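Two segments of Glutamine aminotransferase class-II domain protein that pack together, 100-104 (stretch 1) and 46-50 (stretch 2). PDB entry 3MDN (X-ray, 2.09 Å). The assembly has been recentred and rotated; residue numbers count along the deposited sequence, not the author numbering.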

# COMPACT_ATOMS: atom_id res chain seq x y z
N ASN D 100 1.58 0.47 13.93
CA ASN D 100 2.82 0.66 14.68
C ASN D 100 3.62 1.93 14.24
O ASN D 100 4.82 2.09 14.58
CB ASN D 100 3.70 -0.61 14.56
CG ASN D 100 3.15 -1.83 15.35
OD1 ASN D 100 3.81 -2.88 15.41
ND2 ASN D 100 1.96 -1.70 15.94
N CYS D 101 2.96 2.84 13.52
CA CYS D 101 3.58 4.10 13.08
C CYS D 101 3.15 5.28 13.96
O CYS D 101 2.01 5.34 14.40
CB CYS D 101 3.25 4.41 11.61
SG CYS D 101 4.01 3.28 10.40
N HIS D 102 4.05 6.23 14.21
CA HIS D 102 3.66 7.43 14.96
C HIS D 102 3.23 8.45 13.92
O HIS D 102 3.42 8.23 12.72
CB HIS D 102 4.81 7.97 15.76
CG HIS D 102 5.48 6.98 16.67
ND1 HIS D 102 5.86 5.72 16.26
CD2 HIS D 102 5.89 7.11 17.95
CE1 HIS D 102 6.46 5.09 17.26
NE2 HIS D 102 6.51 5.93 18.29
N PRO D 103 2.57 9.52 14.33
CA PRO D 103 2.03 9.78 15.65
C PRO D 103 0.84 8.86 15.94
O PRO D 103 0.36 8.16 15.04
CB PRO D 103 1.55 11.23 15.55
CG PRO D 103 2.22 11.79 14.34
CD PRO D 103 2.30 10.64 13.41
N PHE D 104 0.47 8.84 17.22
CA PHE D 104 -0.75 8.25 17.74
C PHE D 104 -1.70 9.40 18.13
O PHE D 104 -1.27 10.52 18.36
CB PHE D 104 -0.43 7.36 18.94
CG PHE D 104 0.54 6.22 18.61
CD1 PHE D 104 0.07 5.06 17.99
CD2 PHE D 104 1.91 6.34 18.87
CE1 PHE D 104 0.94 4.01 17.67
CE2 PHE D 104 2.78 5.31 18.56
CZ PHE D 104 2.29 4.14 17.95
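Stretch 2 (46-50) FGVAW

Two segments can pack closely without pairing as strands, for instance where the backbone of one can be approached directly. The contact between residues 100-104 and 46-50 of this chain is a compact example. Stretch 2 is extended, with Gly-47 to Trp-50 forming part of a strand that continues beyond the segment. Across from it, the 101-103 portion of stretch 1 is irregular, and a cis peptide bond joins His-102 to Pro-103. No hydrogen bond links the two stretches among the atoms modelled, so the contact rests on close packing and one CA-H...O interaction. The two run in the same general sense, since successive contacts along stretch 1 fall progressively later in stretch 2, from Phe-46 to Ala-49.

Asn-100 takes no part, its side chain being out of reach of stretch 2. The approach begins at Cys-101, whose CA-to-CB bond points toward the strand; its CB lies 4.3 Å from the carbonyl O of Phe-46, a loose contact with backbone. The side chain of Phe-46 is not modelled beyond CB, and its CA-to-CB bond points away from stretch 1.

At His-102 the backbones come nearest in register, with His-102 CA and Gly-47 CA 5.9 Å apart. The imidazole contributes little here: its end leads away from the strand, and NE2 is hydrogen-bonded elsewhere in the structure. The carbonyl does the work instead. His-102 O sits 3.5 Å from Gly-47 CA, with an angle of 173° at the hydrogen, a nearly linear CA-H...O contact. Glycine suits this position for a steric reason, because an ideal CB on Gly-47 would fall 2.0 Å from His-102 O, a clash, and a tight 3.1 Å from Pro-103 CD.

Pro-103 then supplies the largest covered area of any residue in the contact, 62 Å² of a total of 192 Å² summed over both sides. Its ring, in the C-gamma exo pucker, lies along the strand: CD is 3.7 Å from Gly-47 C and 3.8 Å from Val-48 N, while CG reaches Ala-49 CB at 3.6 Å, an apolar contact between side chains. The strand's alternation is visible here, Ala-49 pointing toward stretch 1 and Val-48 away. By Phe-104 the contact has ended; its CA-to-CB bond points away, and its side chain makes no contact with stretch 2.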

# COMPACT_ATOMS: atom_id res chain seq x y z
N PHE D 46 6.23 6.54 7.86
CA PHE D 46 5.96 7.98 7.87
C PHE D 46 4.59 8.27 8.45
O PHE D 46 3.72 7.38 8.52
CB PHE D 46 6.07 8.57 6.47
N GLY D 47 4.39 9.53 8.84
CA GLY D 47 3.24 9.90 9.64
C GLY D 47 3.22 11.38 9.95
O GLY D 47 4.25 11.99 10.27
N VAL D 48 2.03 11.97 9.88
CA VAL D 48 1.86 13.35 10.28
C VAL D 48 0.53 13.44 11.03
O VAL D 48 -0.45 12.80 10.66
CB VAL D 48 1.92 14.35 9.08
CG1 VAL D 48 0.79 14.12 8.10
CG2 VAL D 48 1.87 15.78 9.59
N ALA D 49 0.55 14.20 12.12
CA ALA D 49 -0.65 14.60 12.84
C ALA D 49 -0.75 16.12 12.79
O ALA D 49 0.21 16.79 13.10
CB ALA D 49 -0.58 14.10 14.32
N TRP D 50 -1.90 16.67 12.37
CA TRP D 50 -1.97 18.14 12.26
C TRP D 50 -3.32 18.68 12.72
O TRP D 50 -4.33 18.00 12.59
CB TRP D 50 -1.65 18.62 10.82
CG TRP D 50 -2.84 18.50 9.85
CD1 TRP D 50 -3.74 19.48 9.53
CD2 TRP D 50 -3.24 17.34 9.13
NE1 TRP D 50 -4.69 18.99 8.66
CE2 TRP D 50 -4.40 17.68 8.39
CE3 TRP D 50 -2.75 16.03 9.05
CZ2 TRP D 50 -5.06 16.76 7.56
CZ3 TRP D 50 -3.42 15.10 8.21
CH2 TRP D 50 -4.55 15.48 7.49